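Local coordinates for protein thiosulfate sulfurtransferase (PDB 1YT8) that probably catalyses the transfer of sulfur from thiosulfate to cyanide, using a single chain that carries four rhodanese-like repeats, at residues A[68-72]-A[94-99]; A[109-114]-A[510-514]; A[130-136]-A[215-219]; A[264-269]-A[348-353]; A[395-401]-A[412-417]. All coordinates share one frame; numbering follows the deposited sequence.

Contact 1 (A[68-72]-A[94-99]); sequences VYDDG and LDGGLS
In the first rhodanese-like domain, Val68 to Asp71 and Leu94 to Ser99 meet where two neighbouring parallel strands, 66-69 and 91-94, end. By topology, the turn after Tyr69 matches the one that in the second domain starts at Cys193 and lines the sulfite pocket; here it begins with Asp70. Leu94 N still makes the strand pairing, donating to Val68 O at 3.0 Å. A type II turn from Leu94 to Gly97 then swings the chain back, and Leu98 N, in the helix that follows, donates to Asp70 O (3.0 Å). Between these bonds Tyr69 and Leu94 run alongside each other in the same direction, with Tyr69 CB 3.7 Å from Leu94 CB. Tyr69 CG stands between its backbone N and carbonyl carbon (chi1 79°), which brings Tyr69 CE1 to 4.2 Å from Leu98 CD1. Asp70 closes an Asx turn: its OD1 is met by Gly72 N at 2.9 Å from well above the carboxylate plane, while OD2 accepts from Ala76 N in the next helix. Asp71 reaches across instead, laying OD1 over Leu98 CB (3.5 Å) and using its syn lone pair to accept from Ser99 OG at 3.2 Å.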
# COMPACT_ATOMS: atom_id res chain seq x y z
N VAL A 68 -5.15 13.74 -13.29
CA VAL A 68 -5.46 12.34 -13.56
C VAL A 68 -5.03 11.94 -14.97
O VAL A 68 -4.91 12.78 -15.86
CB VAL A 68 -6.98 12.05 -13.41
CG1 VAL A 68 -7.43 12.31 -11.98
CG2 VAL A 68 -7.78 12.92 -14.37
N TYR A 69 -4.80 10.64 -15.18
CA TYR A 69 -4.40 10.17 -16.50
C TYR A 69 -4.63 8.68 -16.68
O TYR A 69 -4.82 7.94 -15.71
CB TYR A 69 -2.91 10.48 -16.74
CG TYR A 69 -1.95 9.50 -16.08
CD1 TYR A 69 -1.53 8.34 -16.74
CD2 TYR A 69 -1.48 9.72 -14.78
CE1 TYR A 69 -0.68 7.41 -16.12
CE2 TYR A 69 -0.64 8.79 -14.15
CZ TYR A 69 -0.24 7.65 -14.82
OH TYR A 69 0.57 6.72 -14.20
N ASP A 70 -4.63 8.26 -17.93
CA ASP A 70 -4.76 6.85 -18.31
C ASP A 70 -3.99 6.77 -19.61
O ASP A 70 -3.21 7.67 -19.92
CB ASP A 70 -6.22 6.42 -18.50
CG ASP A 70 -6.98 7.26 -19.51
OD1 ASP A 70 -6.35 7.91 -20.38
OD2 ASP A 70 -8.22 7.26 -19.44
N ASP A 71 -4.18 5.70 -20.38
CA ASP A 71 -3.46 5.61 -21.63
C ASP A 71 -4.41 5.59 -22.82
O ASP A 71 -4.23 4.83 -23.76
CB ASP A 71 -2.55 4.37 -21.64
CG ASP A 71 -1.54 4.39 -22.79
OD1 ASP A 71 -1.06 5.49 -23.14
OD2 ASP A 71 -1.22 3.32 -23.32
N GLY A 72 -5.44 6.43 -22.75
CA GLY A 72 -6.41 6.53 -23.83
C GLY A 72 -7.71 5.76 -23.68
O GLY A 72 -8.57 5.82 -24.57
N LEU A 94 -3.86 14.97 -17.64
CA LEU A 94 -2.47 15.05 -18.08
C LEU A 94 -2.48 15.08 -19.60
O LEU A 94 -3.04 14.20 -20.24
CB LEU A 94 -1.69 13.83 -17.60
CG LEU A 94 -0.24 13.73 -18.08
CD1 LEU A 94 0.59 14.86 -17.48
CD2 LEU A 94 0.35 12.39 -17.68
N ASP A 95 -1.84 16.10 -20.17
CA ASP A 95 -1.79 16.25 -21.62
C ASP A 95 -1.21 15.01 -22.31
O ASP A 95 -0.06 14.63 -22.08
CB ASP A 95 -0.96 17.48 -21.98
CG ASP A 95 -0.94 17.76 -23.47
OD1 ASP A 95 -2.03 17.89 -24.06
OD2 ASP A 95 0.16 17.86 -24.04
N GLY A 96 -2.03 14.38 -23.15
CA GLY A 96 -1.58 13.19 -23.87
C GLY A 96 -1.59 11.91 -23.05
O GLY A 96 -1.23 10.85 -23.55
N GLY A 97 -1.99 12.01 -21.78
CA GLY A 97 -2.01 10.84 -20.93
C GLY A 97 -0.62 10.24 -20.76
O GLY A 97 0.38 10.95 -20.82
N LEU A 98 -0.56 8.92 -20.56
CA LEU A 98 0.71 8.23 -20.39
C LEU A 98 1.65 8.49 -21.56
O LEU A 98 2.84 8.75 -21.37
CB LEU A 98 0.48 6.72 -20.23
CG LEU A 98 1.74 5.87 -20.05
CD1 LEU A 98 2.35 6.14 -18.67
CD2 LEU A 98 1.38 4.39 -20.18
N SER A 99 1.13 8.41 -22.78
CA SER A 99 1.94 8.63 -23.97
C SER A 99 2.49 10.05 -24.00
O SER A 99 3.58 10.30 -24.51
CB SER A 99 1.12 8.35 -25.23
OG SER A 99 0.81 6.97 -25.33

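Contact 2 (A[109-114]-A[510-514]); sequences FRDVNV and WEFGL
Trp510, in the last turn of helix 501-512, carries most of this contact by laying its indole against Arg110 and Asp111. Asp111 CB covers one face, 3.7 Å from the centroid of the six-membered ring in a CH-pi contact, with the carboxylate nearly parallel to the ring. That carboxylate is held from outside by a salt bridge to Lys117 and a hydrogen bond with Tyr490. At the five-membered end Arg110 CG comes within 3.4 Å of Trp510 NE1, while the guanidinium stands almost perpendicular to the indole. Trp510 NE1 donates to a water lying in the ring plane, 2.9 Å away, which also accepts from Arg110 N. Close by, Trp510 CZ2 presses on Arg110 O at 3.2 Å, a buried carbonyl with no polar partner in the model. The contact thus packs the C-terminal helical region on the connector that leads from helix 97-103 of the first rhodanese-like domain into helix 114-127. Leu514, the first residue of helix 514-521, puts CD2 over the opposite face of the indole from Asp111. Leu514 CD2 also touches the edge of the Phe109 ring at CD1 (4.0 Å) and lies 4.3 Å from Val114 CG1.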
# COMPACT_ATOMS: atom_id res chain seq x y z
N PHE A 109 8.25 3.96 -15.14
CA PHE A 109 8.61 2.82 -14.30
C PHE A 109 7.54 1.75 -14.29
O PHE A 109 6.35 2.04 -14.47
CB PHE A 109 8.81 3.29 -12.85
CG PHE A 109 9.94 4.26 -12.67
CD1 PHE A 109 11.17 3.84 -12.18
CD2 PHE A 109 9.77 5.61 -12.96
CE1 PHE A 109 12.21 4.74 -11.96
CE2 PHE A 109 10.81 6.53 -12.75
CZ PHE A 109 12.03 6.09 -12.25
N ARG A 110 7.94 0.50 -14.07
CA ARG A 110 6.97 -0.58 -13.98
C ARG A 110 6.91 -0.99 -12.51
O ARG A 110 7.64 -0.43 -11.68
CB ARG A 110 7.36 -1.77 -14.85
CG ARG A 110 8.72 -2.36 -14.56
CD ARG A 110 8.87 -3.74 -15.20
NE ARG A 110 8.04 -4.74 -14.55
CZ ARG A 110 6.86 -5.16 -15.01
NH1 ARG A 110 6.35 -4.66 -16.14
NH2 ARG A 110 6.17 -6.07 -14.33
N ASP A 111 6.04 -1.95 -12.21
CA ASP A 111 5.83 -2.47 -10.86
C ASP A 111 5.09 -1.48 -9.97
O ASP A 111 4.54 -0.49 -10.45
CB ASP A 111 7.16 -2.88 -10.22
CG ASP A 111 7.03 -4.12 -9.35
OD1 ASP A 111 6.55 -4.01 -8.20
OD2 ASP A 111 7.37 -5.22 -9.83
N VAL A 112 5.07 -1.75 -8.66
CA VAL A 112 4.37 -0.89 -7.70
C VAL A 112 5.29 -0.40 -6.57
O VAL A 112 6.34 -0.98 -6.32
CB VAL A 112 3.16 -1.62 -7.08
CG1 VAL A 112 2.18 -2.03 -8.17
CG2 VAL A 112 3.64 -2.86 -6.30
N ASN A 113 4.86 0.67 -5.90
CA ASN A 113 5.61 1.28 -4.78
C ASN A 113 7.05 1.55 -5.22
O ASN A 113 8.00 1.31 -4.47
CB ASN A 113 5.60 0.34 -3.57
CG ASN A 113 4.21 -0.19 -3.24
OD1 ASN A 113 4.02 -1.39 -3.08
ND2 ASN A 113 3.23 0.71 -3.13
N VAL A 114 7.19 2.09 -6.43
CA VAL A 114 8.49 2.36 -7.01
C VAL A 114 9.38 3.34 -6.24
O VAL A 114 10.57 3.08 -6.07
CB VAL A 114 8.33 2.81 -8.48
CG1 VAL A 114 9.70 3.03 -9.12
CG2 VAL A 114 7.57 1.74 -9.25
N TRP A 510 15.01 -6.01 -12.40
CA TRP A 510 14.34 -4.72 -12.48
C TRP A 510 14.86 -3.80 -11.38
O TRP A 510 15.18 -2.64 -11.63
CB TRP A 510 12.82 -4.90 -12.36
CG TRP A 510 12.10 -3.61 -12.11
CD1 TRP A 510 11.91 -2.58 -12.99
CD2 TRP A 510 11.50 -3.19 -10.88
NE1 TRP A 510 11.24 -1.55 -12.38
CE2 TRP A 510 10.97 -1.90 -11.08
CE3 TRP A 510 11.36 -3.79 -9.62
CZ2 TRP A 510 10.32 -1.19 -10.07
CZ3 TRP A 510 10.71 -3.09 -8.61
CH2 TRP A 510 10.20 -1.79 -8.85
N GLU A 511 14.95 -4.31 -10.15
CA GLU A 511 15.43 -3.48 -9.05
C GLU A 511 16.88 -3.06 -9.27
O GLU A 511 17.28 -1.97 -8.87
CB GLU A 511 15.27 -4.22 -7.71
CG GLU A 511 13.81 -4.48 -7.35
CD GLU A 511 13.60 -5.00 -5.94
OE1 GLU A 511 14.31 -5.95 -5.53
OE2 GLU A 511 12.71 -4.48 -5.24
N PHE A 512 17.65 -3.92 -9.93
CA PHE A 512 19.06 -3.64 -10.23
C PHE A 512 19.23 -2.38 -11.08
O PHE A 512 20.28 -1.73 -11.06
CB PHE A 512 19.68 -4.83 -10.96
CG PHE A 512 21.16 -4.69 -11.23
CD1 PHE A 512 22.09 -4.91 -10.22
CD2 PHE A 512 21.62 -4.33 -12.50
CE1 PHE A 512 23.47 -4.78 -10.47
CE2 PHE A 512 22.99 -4.20 -12.76
CZ PHE A 512 23.91 -4.42 -11.74
N GLY A 513 18.20 -2.03 -11.85
CA GLY A 513 18.29 -0.86 -12.70
C GLY A 513 17.61 0.40 -12.19
O GLY A 513 17.60 1.42 -12.89
N LEU A 514 17.05 0.35 -10.99
CA LEU A 514 16.33 1.50 -10.43
C LEU A 514 17.14 2.76 -10.14
O LEU A 514 16.67 3.87 -10.41
CB LEU A 514 15.57 1.09 -9.17
CG LEU A 514 14.33 0.24 -9.42
CD1 LEU A 514 13.71 -0.16 -8.09
CD2 LEU A 514 13.33 1.04 -10.25
O HOH W 1 11.00 0.57 -14.33

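Contact 3 (A[130-136]-A[215-219]); sequences PSLAAEE and VAALR
Backbone hydrogen bonds carry the pairing of Ser131 and Leu132 with Ala217 and Leu218. Ala217 N donates to Pro130 O, Leu132 N to Ala217 O at 2.8 Å, and Arg219 N to Leu132 O, the regular ladder of parallel strands. Close CA-H...O contacts add to it, with Ser131 CA 3.1 Å from Ala217 O. Polar side-chain contacts gather round Arg219. Arg219 NE (2.9 Å) and NH2 (3.0 Å) both donate to Ser131 OG, which lies in the guanidinium plane. A bend at chi3 (-52°) folds the group back over the edge strand, and one of its faces rests on the peptide joining Leu132 to Ala133. The ladder belongs to the second rhodanese-like domain, a five-stranded parallel sheet of order 1-5-4-2-3, in which 131-132 is an outermost strand and 215-218 its inner neighbour. As the edge strand gives way to helix 134-142, Glu136 OE1 accepts from Ala133 N through its anti lone pair, almost straight at 175°. A water bridges Ala134 N and Arg219 O. Apolar contacts fill in the rest. Leu132 CG packs on Ala216 CB at 3.9 Å, Pro130 CB lies 4.2 Å from Ala216 CB, and Leu218 CD1 packs against Ala134 CA (3.8 Å), beside Val137 of the helix.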
# COMPACT_ATOMS: atom_id res chain seq x y z
N PRO A 130 25.53 -4.13 4.17
CA PRO A 130 25.99 -5.52 4.15
C PRO A 130 24.92 -6.53 3.78
O PRO A 130 23.75 -6.36 4.13
CB PRO A 130 26.49 -5.74 5.58
CG PRO A 130 26.85 -4.37 6.05
CD PRO A 130 25.72 -3.55 5.52
N SER A 131 25.33 -7.58 3.07
CA SER A 131 24.42 -8.64 2.68
C SER A 131 25.13 -9.99 2.63
O SER A 131 26.36 -10.06 2.49
CB SER A 131 23.76 -8.33 1.33
OG SER A 131 24.70 -8.37 0.26
N LEU A 132 24.36 -11.06 2.77
CA LEU A 132 24.87 -12.42 2.75
C LEU A 132 24.12 -13.20 1.68
O LEU A 132 22.91 -13.05 1.54
CB LEU A 132 24.66 -13.10 4.10
CG LEU A 132 25.50 -12.58 5.26
CD1 LEU A 132 24.97 -13.14 6.57
CD2 LEU A 132 26.95 -12.98 5.04
N ALA A 133 24.83 -14.04 0.94
CA ALA A 133 24.20 -14.84 -0.10
C ALA A 133 23.33 -15.90 0.55
O ALA A 133 23.59 -16.33 1.67
CB ALA A 133 25.26 -15.51 -0.97
N ALA A 134 22.29 -16.33 -0.16
CA ALA A 134 21.41 -17.38 0.36
C ALA A 134 22.25 -18.58 0.81
O ALA A 134 21.99 -19.18 1.85
CB ALA A 134 20.43 -17.82 -0.72
N GLU A 135 23.27 -18.91 0.02
CA GLU A 135 24.14 -20.04 0.33
C GLU A 135 24.95 -19.81 1.60
O GLU A 135 25.23 -20.76 2.34
CB GLU A 135 25.10 -20.32 -0.84
CG GLU A 135 24.42 -20.83 -2.11
CD GLU A 135 23.89 -19.72 -3.00
OE1 GLU A 135 23.95 -18.54 -2.60
OE2 GLU A 135 23.40 -20.04 -4.10
N GLU A 136 25.34 -18.57 1.84
CA GLU A 136 26.11 -18.27 3.04
C GLU A 136 25.24 -18.42 4.28
O GLU A 136 25.69 -18.93 5.31
CB GLU A 136 26.69 -16.86 2.98
CG GLU A 136 27.81 -16.70 1.96
CD GLU A 136 28.37 -15.29 1.93
OE1 GLU A 136 27.65 -14.37 1.50
OE2 GLU A 136 29.54 -15.11 2.35
N VAL A 215 25.45 -7.08 11.54
CA VAL A 215 24.18 -7.16 10.81
C VAL A 215 24.35 -7.28 9.31
O VAL A 215 25.32 -6.77 8.74
CB VAL A 215 23.31 -5.91 11.09
CG1 VAL A 215 21.87 -6.17 10.67
CG2 VAL A 215 23.39 -5.52 12.56
N ALA A 216 23.41 -7.95 8.66
CA ALA A 216 23.45 -8.10 7.21
C ALA A 216 22.09 -8.49 6.67
O ALA A 216 21.27 -9.10 7.36
CB ALA A 216 24.49 -9.17 6.82
N ALA A 217 21.84 -8.13 5.42
CA ALA A 217 20.57 -8.48 4.80
C ALA A 217 20.74 -9.82 4.09
O ALA A 217 21.82 -10.14 3.60
CB ALA A 217 20.17 -7.41 3.79
N LEU A 218 19.67 -10.63 4.06
CA LEU A 218 19.73 -11.87 3.31
C LEU A 218 19.54 -11.36 1.89
O LEU A 218 18.48 -10.85 1.54
CB LEU A 218 18.57 -12.80 3.68
CG LEU A 218 18.35 -13.96 2.69
CD1 LEU A 218 19.62 -14.81 2.59
CD2 LEU A 218 17.18 -14.82 3.15
N ARG A 219 20.58 -11.49 1.07
CA ARG A 219 20.54 -11.00 -0.30
C ARG A 219 19.47 -11.64 -1.17
O ARG A 219 19.50 -12.83 -1.45
CB ARG A 219 21.91 -11.17 -0.96
CG ARG A 219 22.05 -10.45 -2.29
CD ARG A 219 23.45 -10.68 -2.84
NE ARG A 219 24.46 -10.34 -1.83
CZ ARG A 219 25.59 -11.02 -1.65
NH1 ARG A 219 25.86 -12.08 -2.40
NH2 ARG A 219 26.44 -10.64 -0.71
O HOH W 2 21.38 -14.75 -2.45

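Contact 4 (A[264-269]-A[348-353]); sequences VERLDL and QVAVLD
This is a parallel strand pairing at the edge of a sheet, reinforced by an ion pair between Arg266 and Asp353. Glu265, Arg266 and Leu267 pair with Ala350, Val351 and Leu352, and the backbone bonds run from Glu265 N to Val349 O through to Asp353 N, which donates to Leu267 O at 2.7 Å. Arg266 folds back on itself at chi2 and chi3 and meets Asp353 side-on: NE donates to OD2 at 3.0 Å and NH2 to OD1 at 2.7 Å, each oxygen using its syn lone pair. The two flat groups are nearly coplanar, 18° apart. Val351 CB covers one guanidinium face. Arg266 NH1 is bonded to Asn336 of helix 334-344, so bonds along more than one edge limit rotation of the group; Arg256 brings a like charge close by. In the third rhodanese-like domain, strand 265-267 is outermost and 348-352 lies just inside it, the first and last strands in chain order. On the sheet face bearing Leu267, its CG rests on Ala350 CB at 3.8 Å and Trp275 of helix 269-277 covers both. Just before the strand, Val264 CG1 meets Val351 CG2 (3.7 Å), a side chain on the opposite sheet face from Leu267. Gln348 NE2 donates to Glu265 OE2 at 3.0 Å, while Gln348 OE1 is bonded to Arg281. At the far end a water links Leu269 N, 2.8 Å away, to Asp353 O.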
# COMPACT_ATOMS: atom_id res chain seq x y z
N VAL A 264 14.21 15.13 10.83
CA VAL A 264 12.82 14.92 11.21
C VAL A 264 12.40 16.04 12.16
O VAL A 264 13.13 16.37 13.10
CB VAL A 264 12.64 13.56 11.91
CG1 VAL A 264 11.22 13.42 12.45
CG2 VAL A 264 12.95 12.43 10.93
N GLU A 265 11.24 16.63 11.92
CA GLU A 265 10.75 17.71 12.76
C GLU A 265 10.03 17.16 13.99
O GLU A 265 9.66 15.98 14.02
CB GLU A 265 9.79 18.61 11.97
CG GLU A 265 10.47 19.38 10.84
CD GLU A 265 9.50 20.27 10.08
OE1 GLU A 265 8.77 21.05 10.72
OE2 GLU A 265 9.48 20.20 8.83
N ARG A 266 9.86 18.00 15.01
CA ARG A 266 9.18 17.59 16.23
C ARG A 266 7.90 18.42 16.38
O ARG A 266 7.84 19.56 15.94
CB ARG A 266 10.07 17.84 17.46
CG ARG A 266 11.55 17.49 17.30
CD ARG A 266 11.77 16.05 16.84
NE ARG A 266 11.14 15.06 17.72
CZ ARG A 266 11.19 13.74 17.50
NH1 ARG A 266 11.85 13.27 16.45
NH2 ARG A 266 10.60 12.90 18.34
N LEU A 267 6.89 17.83 17.02
CA LEU A 267 5.62 18.52 17.25
C LEU A 267 4.94 17.98 18.49
O LEU A 267 5.16 16.84 18.88
CB LEU A 267 4.64 18.29 16.09
CG LEU A 267 4.84 18.91 14.71
CD1 LEU A 267 3.67 18.47 13.83
CD2 LEU A 267 4.89 20.42 14.79
N ASP A 268 4.12 18.83 19.12
CA ASP A 268 3.34 18.40 20.27
C ASP A 268 1.90 18.53 19.80
O ASP A 268 1.66 19.04 18.70
CB ASP A 268 3.59 19.28 21.51
CG ASP A 268 3.52 20.77 21.22
OD1 ASP A 268 2.80 21.18 20.29
OD2 ASP A 268 4.17 21.53 21.96
N LEU A 269 0.94 18.06 20.59
CA LEU A 269 -0.46 18.13 20.19
C LEU A 269 -0.87 19.51 19.68
O LEU A 269 -1.59 19.62 18.69
CB LEU A 269 -1.36 17.71 21.36
CG LEU A 269 -1.29 16.22 21.71
CD1 LEU A 269 -2.10 15.94 22.97
CD2 LEU A 269 -1.82 15.40 20.54
N GLN A 348 8.41 15.87 4.13
CA GLN A 348 8.46 16.76 5.28
C GLN A 348 7.73 15.90 6.30
O GLN A 348 6.55 15.58 6.12
CB GLN A 348 7.69 18.06 5.02
CG GLN A 348 7.42 18.85 6.30
CD GLN A 348 6.95 20.26 6.04
OE1 GLN A 348 6.26 20.53 5.06
NE2 GLN A 348 7.31 21.18 6.94
N VAL A 349 8.43 15.52 7.35
CA VAL A 349 7.83 14.65 8.35
C VAL A 349 8.19 15.05 9.77
O VAL A 349 9.30 15.52 10.05
CB VAL A 349 8.27 13.18 8.10
CG1 VAL A 349 9.79 13.09 8.12
CG2 VAL A 349 7.65 12.25 9.13
N ALA A 350 7.23 14.85 10.67
CA ALA A 350 7.42 15.18 12.07
C ALA A 350 6.96 14.00 12.93
O ALA A 350 6.14 13.19 12.50
CB ALA A 350 6.60 16.41 12.43
N VAL A 351 7.52 13.90 14.13
CA VAL A 351 7.14 12.86 15.07
C VAL A 351 6.41 13.60 16.20
O VAL A 351 6.87 14.65 16.66
CB VAL A 351 8.37 12.13 15.64
CG1 VAL A 351 7.95 11.23 16.80
CG2 VAL A 351 9.03 11.29 14.54
N LEU A 352 5.27 13.07 16.62
CA LEU A 352 4.47 13.70 17.67
C LEU A 352 4.98 13.35 19.07
O LEU A 352 4.91 12.19 19.49
CB LEU A 352 3.01 13.27 17.51
CG LEU A 352 1.93 14.07 18.24
CD1 LEU A 352 2.10 15.56 17.97
CD2 LEU A 352 0.55 13.59 17.79
N ASP A 353 5.48 14.36 19.78
CA ASP A 353 6.01 14.17 21.13
C ASP A 353 5.02 14.57 22.23
O ASP A 353 4.04 15.27 21.98
CB ASP A 353 7.29 15.00 21.34
CG ASP A 353 8.40 14.63 20.38
OD1 ASP A 353 8.57 13.42 20.11
OD2 ASP A 353 9.12 15.54 19.92
O HOH W 3 1.72 16.46 22.80

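Contact 5 (A[395-401]-A[412-417]); sequences VLDFTAS and AAWVLR
Strands 393-397 and 413-414, met here at Val395 to Asp397 and Ala412 to Trp414, are the parallel strands of a beta-alpha-beta unit whose crossover is helix 401-406. Ala413 N donates to Val395 O, Asp397 N to Ala413 O and Val415 N to Asp397 O, the last at 3.2 Å. Beyond this ladder, with chi1 at -180°, the Trp414 indole extends along the turn that leads into the helix. Trp414 NE1 donates to Thr399 O at 2.7 Å, with the oxygen in the ring plane and the bond running close to the line of the carbonyl. Ser401 CB covers one face of the Trp414 six-membered ring, 3.7 Å from its centroid, and Ser401 OG is hydrogen-bonded to Asp488. The unit is part of the five-stranded parallel sheet of the fourth rhodanese-like domain. There 413-414 ends the run of parallel strands, and Trp414 makes further backbone bonds to Leu481 and Ala483. Asp397 closes an Asx turn, its OD1 accepting from Thr399 N at 3.2 Å from above the carboxylate plane. Phe398 receives Val415 CG2 over one ring face, 3.8 Å from the centroid, and Arg417 CB at its edge, 3.9 Å from CD1. The extended Arg417 chain carries its guanidinium away to a salt bridge with Glu52. A water sits between Phe398 O and Val415 O.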
# COMPACT_ATOMS: atom_id res chain seq x y z
N VAL A 395 -26.85 -10.86 -11.66
CA VAL A 395 -26.12 -10.44 -10.47
C VAL A 395 -24.70 -10.06 -10.88
O VAL A 395 -24.00 -10.85 -11.50
CB VAL A 395 -26.05 -11.58 -9.43
CG1 VAL A 395 -25.20 -11.14 -8.24
CG2 VAL A 395 -27.46 -11.94 -8.97
N LEU A 396 -24.31 -8.84 -10.53
CA LEU A 396 -22.98 -8.33 -10.84
C LEU A 396 -22.18 -8.21 -9.54
O LEU A 396 -22.64 -7.58 -8.59
CB LEU A 396 -23.08 -6.96 -11.51
CG LEU A 396 -23.92 -6.88 -12.78
CD1 LEU A 396 -23.82 -5.47 -13.36
CD2 LEU A 396 -23.43 -7.92 -13.79
N ASP A 397 -20.99 -8.81 -9.51
CA ASP A 397 -20.13 -8.80 -8.33
C ASP A 397 -18.95 -7.84 -8.55
O ASP A 397 -18.14 -8.05 -9.45
CB ASP A 397 -19.60 -10.21 -8.07
CG ASP A 397 -19.09 -10.40 -6.65
OD1 ASP A 397 -18.76 -9.39 -5.99
OD2 ASP A 397 -19.02 -11.56 -6.20
N PHE A 398 -18.86 -6.81 -7.72
CA PHE A 398 -17.81 -5.80 -7.83
C PHE A 398 -16.60 -6.03 -6.93
O PHE A 398 -15.64 -5.24 -6.96
CB PHE A 398 -18.40 -4.42 -7.55
CG PHE A 398 -19.33 -3.93 -8.62
CD1 PHE A 398 -18.87 -3.11 -9.64
CD2 PHE A 398 -20.66 -4.33 -8.63
CE1 PHE A 398 -19.72 -2.69 -10.66
CE2 PHE A 398 -21.52 -3.92 -9.65
CZ PHE A 398 -21.05 -3.10 -10.67
N THR A 399 -16.62 -7.08 -6.11
CA THR A 399 -15.49 -7.35 -5.23
C THR A 399 -14.26 -7.68 -6.08
O THR A 399 -14.37 -7.91 -7.28
CB THR A 399 -15.78 -8.54 -4.28
OG1 THR A 399 -14.78 -8.58 -3.25
CG2 THR A 399 -15.77 -9.85 -5.04
N ALA A 400 -13.08 -7.69 -5.46
CA ALA A 400 -11.85 -7.99 -6.20
C ALA A 400 -11.95 -9.37 -6.83
O ALA A 400 -12.52 -10.29 -6.22
CB ALA A 400 -10.65 -7.92 -5.26
N SER A 401 -11.40 -9.53 -8.03
CA SER A 401 -11.47 -10.81 -8.73
C SER A 401 -10.94 -11.96 -7.87
O SER A 401 -11.46 -13.08 -7.94
CB SER A 401 -10.70 -10.75 -10.06
OG SER A 401 -9.31 -10.61 -9.87
N ALA A 412 -23.43 -15.34 -10.10
CA ALA A 412 -22.94 -13.97 -10.16
C ALA A 412 -21.85 -13.81 -11.22
O ALA A 412 -21.05 -14.72 -11.45
CB ALA A 412 -22.41 -13.54 -8.80
N ALA A 413 -21.82 -12.65 -11.87
CA ALA A 413 -20.82 -12.36 -12.88
C ALA A 413 -19.84 -11.34 -12.31
O ALA A 413 -20.25 -10.31 -11.77
CB ALA A 413 -21.48 -11.79 -14.14
N TRP A 414 -18.54 -11.62 -12.41
CA TRP A 414 -17.56 -10.67 -11.90
C TRP A 414 -17.36 -9.57 -12.94
O TRP A 414 -17.28 -9.84 -14.14
CB TRP A 414 -16.21 -11.36 -11.62
CG TRP A 414 -15.20 -10.38 -11.10
CD1 TRP A 414 -15.15 -9.84 -9.84
CD2 TRP A 414 -14.15 -9.75 -11.84
NE1 TRP A 414 -14.15 -8.91 -9.76
CE2 TRP A 414 -13.52 -8.83 -10.98
CE3 TRP A 414 -13.69 -9.87 -13.16
CZ2 TRP A 414 -12.44 -8.03 -11.39
CZ3 TRP A 414 -12.62 -9.07 -13.57
CH2 TRP A 414 -12.01 -8.16 -12.68
N VAL A 415 -17.27 -8.33 -12.47
CA VAL A 415 -17.09 -7.20 -13.37
C VAL A 415 -16.15 -6.15 -12.80
O VAL A 415 -15.90 -6.10 -11.59
CB VAL A 415 -18.43 -6.49 -13.67
CG1 VAL A 415 -19.42 -7.45 -14.32
CG2 VAL A 415 -19.02 -5.94 -12.38
N LEU A 416 -15.65 -5.31 -13.69
CA LEU A 416 -14.79 -4.19 -13.35
C LEU A 416 -15.71 -2.99 -13.45
O LEU A 416 -16.36 -2.80 -14.48
CB LEU A 416 -13.66 -4.02 -14.36
CG LEU A 416 -12.43 -4.93 -14.28
CD1 LEU A 416 -11.51 -4.63 -15.46
CD2 LEU A 416 -11.71 -4.69 -12.96
N ARG A 417 -15.79 -2.18 -12.41
CA ARG A 417 -16.65 -1.02 -12.46
C ARG A 417 -16.22 -0.07 -13.57
O ARG A 417 -17.05 0.63 -14.16
CB ARG A 417 -16.63 -0.28 -11.12
CG ARG A 417 -17.55 0.93 -11.10
CD ARG A 417 -17.48 1.65 -9.78
NE ARG A 417 -18.18 2.93 -9.83
CZ ARG A 417 -17.89 3.96 -9.04
NH1 ARG A 417 -16.91 3.86 -8.15
NH2 ARG A 417 -18.57 5.10 -9.16
O HOH W 4 -14.43 -5.56 -9.54

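Overall arrangement
Four contacts sample the same rhodanese-like sheet, of strand order 1-5-4-2-3, in its four copies. Contacts 3 and 4 repeat one pairing, first strand with fifth, at a partly exposed edge, and each adds an arginine held side-on: to a single hydroxyl in contact 3, to a carboxylate in contact 4. Contact 1 lies further in, between the ends of strands four and five, and contact 5 joins strands two and three; both are buried, and each has an Asx turn at the C-terminal end of its strand. Contact 2 differs in kind, having no direct hydrogen bond across it. It is a buried indole packing that brings distant parts of the chain together, with contacts 3, 4 and 5 nested in the loop it closes.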